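Local coordinates for basic membrane lipoprotein (Brucella melitensis biovar Abortus, PDB 3S99) that binds adenine, probably also other purines such as guanine, and may belong to an ABC-type uptake system for them, at residues A[134-139]-A[213-218]; A[152-157]-A[165-170]; A[130-135]-A[283-288]. All blocks are in the same frame, centred on the assembly; numbering follows the deposited sequence.

Contact 1: residues A[134-139]-A[213-218]. With ADE (adenine), chain T.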
# COMPACT_ATOMS: atom_id res chain seq x y z
N GLU A 134 -8.18 2.96 2.41
CA GLU A 134 -8.72 3.97 3.29
C GLU A 134 -8.01 5.30 3.06
O GLU A 134 -8.66 6.33 2.94
CB GLU A 134 -8.64 3.55 4.76
CG GLU A 134 -9.61 2.43 5.12
CD GLU A 134 -9.57 2.02 6.60
OE1 GLU A 134 -8.57 2.31 7.26
OE2 GLU A 134 -10.53 1.39 7.11
N GLY A 135 -6.68 5.25 2.91
CA GLY A 135 -5.88 6.42 2.56
C GLY A 135 -6.19 6.92 1.17
O GLY A 135 -6.18 8.12 0.92
N ARG A 136 -6.47 6.01 0.25
CA ARG A 136 -6.80 6.41 -1.10
C ARG A 136 -8.05 7.30 -1.13
O ARG A 136 -8.16 8.20 -1.96
CB ARG A 136 -7.06 5.19 -1.96
CG ARG A 136 -5.83 4.32 -2.18
CD ARG A 136 -4.91 4.94 -3.17
NE ARG A 136 -3.76 4.07 -3.41
CZ ARG A 136 -2.68 4.39 -4.10
NH1 ARG A 136 -2.54 5.59 -4.63
NH2 ARG A 136 -1.72 3.49 -4.25
N TYR A 137 -9.00 7.02 -0.24
CA TYR A 137 -10.25 7.76 -0.24
C TYR A 137 -9.99 9.20 0.11
O TYR A 137 -10.44 10.10 -0.60
CB TYR A 137 -11.26 7.12 0.70
CG TYR A 137 -12.63 7.72 0.61
CD1 TYR A 137 -13.00 8.77 1.46
CD2 TYR A 137 -13.57 7.24 -0.30
CE1 TYR A 137 -14.24 9.31 1.40
CE2 TYR A 137 -14.83 7.76 -0.34
CZ TYR A 137 -15.15 8.80 0.49
OH TYR A 137 -16.39 9.35 0.44
N VAL A 138 -9.23 9.42 1.17
CA VAL A 138 -8.80 10.73 1.55
C VAL A 138 -8.07 11.46 0.43
O VAL A 138 -8.33 12.62 0.16
CB VAL A 138 -7.85 10.69 2.78
CG1 VAL A 138 -7.59 12.08 3.24
CG2 VAL A 138 -8.44 9.84 3.90
N GLN A 139 -7.15 10.76 -0.26
CA GLN A 139 -6.45 11.39 -1.36
C GLN A 139 -7.40 11.78 -2.48
O GLN A 139 -7.17 12.76 -3.18
CB GLN A 139 -5.28 10.48 -1.87
CG GLN A 139 -4.26 10.26 -0.77
CD GLN A 139 -2.98 9.52 -1.14
OE1 GLN A 139 -1.98 9.69 -0.45
NE2 GLN A 139 -3.01 8.66 -2.17
N THR A 213 -0.62 10.27 -8.87
CA THR A 213 -0.63 9.32 -7.79
C THR A 213 -0.24 7.96 -8.33
O THR A 213 -0.36 7.71 -9.54
CB THR A 213 -2.06 9.25 -7.16
OG1 THR A 213 -1.99 8.55 -5.91
CG2 THR A 213 -2.99 8.55 -8.08
N GLN A 214 0.13 7.07 -7.43
CA GLN A 214 0.70 5.77 -7.85
C GLN A 214 0.43 4.62 -6.91
O GLN A 214 0.17 4.82 -5.73
CB GLN A 214 2.22 5.90 -8.00
CG GLN A 214 2.94 5.91 -6.66
CD GLN A 214 4.36 6.33 -6.77
OE1 GLN A 214 4.66 7.39 -7.35
NE2 GLN A 214 5.26 5.54 -6.19
N HIS A 215 0.52 3.40 -7.46
CA HIS A 215 0.63 2.19 -6.64
C HIS A 215 1.92 1.40 -6.91
O HIS A 215 1.99 0.19 -6.68
CB HIS A 215 -0.58 1.31 -6.85
CG HIS A 215 -0.94 0.46 -5.67
ND1 HIS A 215 -2.23 0.39 -5.18
CD2 HIS A 215 -0.20 -0.41 -4.93
CE1 HIS A 215 -2.26 -0.46 -4.16
NE2 HIS A 215 -1.05 -0.98 -4.00
N THR A 216 2.93 2.11 -7.39
CA THR A 216 4.29 1.57 -7.50
C THR A 216 5.13 2.07 -6.31
O THR A 216 4.66 2.90 -5.50
CB THR A 216 4.89 2.01 -8.83
OG1 THR A 216 4.89 3.45 -8.90
CG2 THR A 216 4.09 1.37 -10.01
N ASP A 217 6.35 1.57 -6.20
CA ASP A 217 7.12 1.59 -4.94
C ASP A 217 8.06 2.77 -4.75
O ASP A 217 8.51 3.02 -3.63
CB ASP A 217 7.92 0.28 -4.83
CG ASP A 217 7.03 -0.96 -4.60
OD1 ASP A 217 5.78 -0.77 -4.45
OD2 ASP A 217 7.58 -2.11 -4.52
N SER A 218 8.39 3.49 -5.82
CA SER A 218 9.52 4.40 -5.76
C SER A 218 9.11 5.86 -5.79
O SER A 218 7.96 6.20 -6.08
CB SER A 218 10.52 4.14 -6.91
OG SER A 218 10.16 4.88 -8.04
N9 ADE T . 2.73 -6.20 -2.21
C8 ADE T . 1.50 -5.67 -1.87
N7 ADE T . 1.39 -4.37 -2.04
C5 ADE T . 2.67 -4.08 -2.53
C6 ADE T . 3.19 -2.87 -2.91
N6 ADE T . 2.39 -1.80 -2.77
N1 ADE T . 4.48 -2.84 -3.36
C2 ADE T . 5.18 -3.99 -3.43
N3 ADE T . 4.78 -5.22 -3.09
C4 ADE T . 3.50 -5.16 -2.65
O HOH W 1 -4.16 7.96 -4.50
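R136 reaches from helix 132-146 to the carbonyl of Q214 at the C-terminal end of strand 211-214, inside one alpha/beta lobe of a two-lobed type I periplasmic binding-protein fold. Both terminal guanidinium nitrogens grip the same oxygen. The NH2 of R136 gives the shorter and straighter bond, 2.7 Å to Q214 O, and its NH1 lies 3.0 Å from Q214 O. The oxygen sits exactly in the guanidinium plane, whereas the two donors come to it from one and the same face of the carbonyl. A bend at chi2 (-76°), followed by an extended chi3, carries the R136 head across from the helix.

NH1 of R136 has a second acceptor, a water 2.9 Å away. That water also accepts from Q139 NE2 at 2.7 Å and pairs with T213 OG1, again at 2.7 Å, joining two helix side chains to a strand hydroxyl. With OG1 anti to the backbone N, T213 turns its oxygen to this cluster.

The H215 imidazole leans against the R136 guanidinium, the two planes 29° apart, while its NE2 is hydrogen-bonded to E162 OE2 on helix 161-175. The ring thus stands between the arginine and the ligand: adenine N6 lies at its edge, 3.6 Å from H215 CD2. In the same pocket D217 OD1 comes within 2.7 Å of adenine N1, and the base is also hydrogen-bonded to S94 OG. The loop bearing H215 and D217 is braced from within by the Q214 side-chain amide, whose NE2 donates to both T216 O and S218 O; the bond from Q214 NE2 to S218 O is 2.8 Å long, nearly linear at 175°, and lies in the carbonyl plane.

Contact 2: residues A[152-157]-A[165-170]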
# COMPACT_ATOMS: atom_id res chain seq x y z
N ALA A 152 -6.80 13.20 -12.70
CA ALA A 152 -5.60 12.68 -12.08
C ALA A 152 -4.91 11.61 -12.95
O ALA A 152 -5.56 10.84 -13.64
CB ALA A 152 -5.92 12.10 -10.72
N GLY A 153 -3.60 11.60 -12.92
CA GLY A 153 -2.82 10.49 -13.49
C GLY A 153 -2.57 9.42 -12.47
O GLY A 153 -2.13 9.70 -11.36
N TYR A 154 -2.85 8.18 -12.82
CA TYR A 154 -2.70 7.09 -11.86
C TYR A 154 -1.72 6.07 -12.43
O TYR A 154 -1.94 5.51 -13.50
CB TYR A 154 -4.06 6.46 -11.59
CG TYR A 154 -4.22 5.84 -10.23
CD1 TYR A 154 -3.48 4.72 -9.84
CD2 TYR A 154 -5.20 6.31 -9.34
CE1 TYR A 154 -3.64 4.15 -8.55
CE2 TYR A 154 -5.37 5.75 -8.07
CZ TYR A 154 -4.59 4.66 -7.69
OH TYR A 154 -4.79 4.09 -6.45
N ILE A 155 -0.64 5.84 -11.70
CA ILE A 155 0.43 4.93 -12.16
C ILE A 155 0.22 3.59 -11.46
O ILE A 155 0.49 3.45 -10.27
CB ILE A 155 1.80 5.50 -11.88
CG1 ILE A 155 1.95 6.83 -12.60
CG2 ILE A 155 2.93 4.49 -12.32
CD1 ILE A 155 3.19 7.61 -12.24
N GLY A 156 -0.30 2.62 -12.21
CA GLY A 156 -0.61 1.33 -11.67
C GLY A 156 0.60 0.44 -11.73
O GLY A 156 1.46 0.59 -12.60
N SER A 157 0.68 -0.49 -10.78
CA SER A 157 1.74 -1.51 -10.74
C SER A 157 1.27 -2.71 -11.53
O SER A 157 1.45 -2.77 -12.75
CB SER A 157 2.04 -1.89 -9.28
OG SER A 157 0.85 -1.90 -8.47
N GLN A 165 -8.80 -2.15 -5.73
CA GLN A 165 -9.36 -1.48 -4.57
C GLN A 165 -8.93 -0.00 -4.47
O GLN A 165 -9.74 0.87 -4.22
CB GLN A 165 -8.92 -2.15 -3.28
CG GLN A 165 -9.44 -3.59 -3.01
CD GLN A 165 -8.65 -4.20 -1.84
OE1 GLN A 165 -8.11 -3.45 -1.01
NE2 GLN A 165 -8.53 -5.54 -1.80
N GLY A 166 -7.63 0.24 -4.65
CA GLY A 166 -7.06 1.57 -4.46
C GLY A 166 -7.52 2.57 -5.49
O GLY A 166 -7.86 3.71 -5.16
N ILE A 167 -7.59 2.12 -6.74
CA ILE A 167 -8.11 2.94 -7.82
C ILE A 167 -9.58 3.26 -7.54
O ILE A 167 -10.01 4.43 -7.63
CB ILE A 167 -7.95 2.22 -9.17
CG1 ILE A 167 -6.46 2.09 -9.54
CG2 ILE A 167 -8.71 2.96 -10.28
CD1 ILE A 167 -6.16 1.15 -10.78
N ASN A 168 -10.35 2.24 -7.18
CA ASN A 168 -11.78 2.42 -6.93
C ASN A 168 -12.04 3.33 -5.77
O ASN A 168 -12.89 4.22 -5.87
CB ASN A 168 -12.47 1.09 -6.70
CG ASN A 168 -12.70 0.33 -7.99
OD1 ASN A 168 -12.84 0.92 -9.05
ND2 ASN A 168 -12.74 -1.01 -7.89
N SER A 169 -11.32 3.13 -4.66
CA SER A 169 -11.47 3.99 -3.51
C SER A 169 -11.12 5.45 -3.78
O SER A 169 -11.82 6.37 -3.34
CB SER A 169 -10.65 3.48 -2.35
OG SER A 169 -10.95 4.23 -1.21
N PHE A 170 -10.01 5.66 -4.48
CA PHE A 170 -9.59 6.99 -4.90
C PHE A 170 -10.67 7.73 -5.70
O PHE A 170 -11.01 8.89 -5.42
CB PHE A 170 -8.28 6.89 -5.68
CG PHE A 170 -7.75 8.20 -6.17
CD1 PHE A 170 -7.11 9.07 -5.31
CD2 PHE A 170 -7.83 8.53 -7.52
CE1 PHE A 170 -6.61 10.28 -5.77
CE2 PHE A 170 -7.33 9.76 -7.98
CZ PHE A 170 -6.72 10.61 -7.12
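Y154 of strand 151-156 and I167 of helix 161-175 mark the nearest approach of two segments that run almost antiparallel, at 166°, with axes 10.6 Å apart. They are the first strand and the helix of a beta-alpha-beta unit that is completed by strand 182-187. The tyrosine fills the gap between them. With CG anti to the backbone N (chi1 -151°), its ring projects to the helix and is met on two sides. Over one face lies I167 CG1, 3.8 Å from the Y154 ring centroid in a CH-pi contact. At the rim, the edge of Y154 is turned to the face of F170 in an offset edge-to-face pair, with the planes at 75° and the ring centroids 5.5 Å apart. Farther out, Y154 OH rests against the helix backbone, 3.3 Å from G166 C. One turn along the helix, the edge of the F170 ring meets A152, with CE2 of F170 3.9 Å from A152 CB. The contact is therefore mainly aromatic and aliphatic: strand and helix are held by ring faces, ring edges and methylene groups, so their relative position depends largely on how these shapes fit.

Contact 3: residues A[130-135]-A[283-288]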
# COMPACT_ATOMS: atom_id res chain seq x y z
N ALA A 130 -2.99 -4.47 5.07
CA ALA A 130 -3.38 -3.12 5.48
C ALA A 130 -4.46 -2.63 4.55
O ALA A 130 -4.37 -2.85 3.35
CB ALA A 130 -2.20 -2.14 5.43
N ARG A 131 -5.46 -1.93 5.10
CA ARG A 131 -6.49 -1.32 4.27
C ARG A 131 -5.98 -0.02 3.63
O ARG A 131 -6.47 1.07 3.96
CB ARG A 131 -7.73 -1.01 5.11
CG ARG A 131 -8.36 -2.23 5.76
CD ARG A 131 -9.70 -1.90 6.40
NE ARG A 131 -10.22 -3.07 7.11
CZ ARG A 131 -10.97 -4.04 6.58
NH1 ARG A 131 -11.36 -3.98 5.32
NH2 ARG A 131 -11.33 -5.08 7.33
N PHE A 132 -5.01 -0.15 2.72
CA PHE A 132 -4.45 1.03 2.07
C PHE A 132 -5.52 1.91 1.40
O PHE A 132 -5.38 3.12 1.31
CB PHE A 132 -3.45 0.65 0.99
CG PHE A 132 -2.43 -0.38 1.41
CD1 PHE A 132 -1.39 -0.04 2.25
CD2 PHE A 132 -2.50 -1.68 0.94
CE1 PHE A 132 -0.45 -0.98 2.60
CE2 PHE A 132 -1.54 -2.62 1.29
CZ PHE A 132 -0.52 -2.26 2.13
N TYR A 133 -6.57 1.29 0.91
CA TYR A 133 -7.66 1.99 0.21
C TYR A 133 -8.36 3.03 1.10
O TYR A 133 -9.06 3.91 0.58
CB TYR A 133 -8.67 0.97 -0.36
CG TYR A 133 -9.50 0.29 0.71
CD1 TYR A 133 -9.20 -0.98 1.15
CD2 TYR A 133 -10.57 0.96 1.31
CE1 TYR A 133 -9.96 -1.59 2.16
CE2 TYR A 133 -11.31 0.36 2.32
CZ TYR A 133 -11.01 -0.91 2.72
OH TYR A 133 -11.75 -1.45 3.73
N GLU A 134 -8.18 2.96 2.41
CA GLU A 134 -8.72 3.97 3.29
C GLU A 134 -8.01 5.30 3.06
O GLU A 134 -8.66 6.33 2.94
CB GLU A 134 -8.64 3.55 4.76
CG GLU A 134 -9.61 2.43 5.12
CD GLU A 134 -9.57 2.02 6.60
OE1 GLU A 134 -8.57 2.31 7.26
OE2 GLU A 134 -10.53 1.39 7.11
N GLY A 135 -6.68 5.25 2.91
CA GLY A 135 -5.88 6.42 2.56
C GLY A 135 -6.19 6.92 1.17
O GLY A 135 -6.18 8.12 0.92
N GLY A 283 -4.40 1.48 13.32
CA GLY A 283 -3.12 2.17 13.27
C GLY A 283 -2.08 1.68 12.27
O GLY A 283 -0.93 2.10 12.34
N LEU A 284 -2.47 0.83 11.33
CA LEU A 284 -1.54 0.23 10.41
C LEU A 284 -1.34 1.16 9.21
O LEU A 284 -0.32 1.12 8.55
CB LEU A 284 -2.03 -1.17 9.97
CG LEU A 284 -1.00 -2.20 9.49
CD1 LEU A 284 0.13 -2.49 10.58
CD2 LEU A 284 -1.71 -3.51 9.07
N VAL A 285 -2.34 1.99 8.94
CA VAL A 285 -2.28 2.98 7.89
C VAL A 285 -2.59 4.36 8.49
O VAL A 285 -3.52 4.50 9.29
CB VAL A 285 -3.32 2.63 6.77
CG1 VAL A 285 -3.44 3.77 5.75
CG2 VAL A 285 -2.91 1.33 6.10
N LYS A 286 -1.81 5.37 8.08
CA LYS A 286 -1.99 6.75 8.52
C LYS A 286 -1.73 7.69 7.34
O LYS A 286 -0.97 7.34 6.44
CB LYS A 286 -0.98 7.09 9.66
N MET A 287 -2.31 8.89 7.35
CA MET A 287 -1.94 9.91 6.36
C MET A 287 -0.71 10.68 6.81
O MET A 287 -0.57 10.99 7.98
CB MET A 287 -3.09 10.89 6.14
CG MET A 287 -4.37 10.24 5.59
SD MET A 287 -4.15 9.20 4.18
CE MET A 287 -3.72 10.48 2.98
N ALA A 288 0.16 11.03 5.86
CA ALA A 288 1.23 11.99 6.10
C ALA A 288 0.63 13.36 6.38
O ALA A 288 -0.56 13.56 6.17
CB ALA A 288 2.13 12.05 4.90
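A130 and V285 meet where the chain passes between the two lobes of the type I binding-protein fold: strand 125-130 of one sheet leads into helix 132-146 of the other lobe, and beside it strand 275-278 leads on to strand 285-287. A130 CB points at the second crossing and is met by two branches, V285 CG2 at 3.6 Å and L284 CD2 at 3.9 Å. V285 sets CG2 anti to its carbonyl carbon, which also places this methyl beside the turn at R131, an inverse gamma turn. F132 instead directs its CB away from 283-288; its ring, obliquely placed to V285, has A130 O 3.3 Å above its plane near the rim and comes about 5 Å from the bound adenine. R131 likewise sends its head elsewhere: NH1 donates to Y133 OH at 3.0 Å, and NH2 of R131 forms a salt bridge with D337. Farther along, M287 curls back toward the helix, bent at both chi2 (-51°) and chi3 (-69°), and lays its sulfur on the bare backbone of G135, SD of M287 standing 3.7 Å from G135 CA.

In the fold
All three contacts join the lobe built round strands 182-187, 151-156, 211-214, 231-236, 247-253 and 285-287. Helix 132-146 serves contacts 1 and 3, whose centres lie about 9 Å apart and which share E134 and G135. Contact 2 is about 7 Å from contact 1, centre to centre, and about 15 Å from contact 3; its short loop is nested within the longer loops of both. Strands 151-156 and 211-214 are sheet neighbours, and R136 CZ packs 3.2 Å from Y154 OH, so contacts 1 and 2 form one core. Contact 3 ties that core to the lobe crossings, while 213-218 carries it to the adenine pocket.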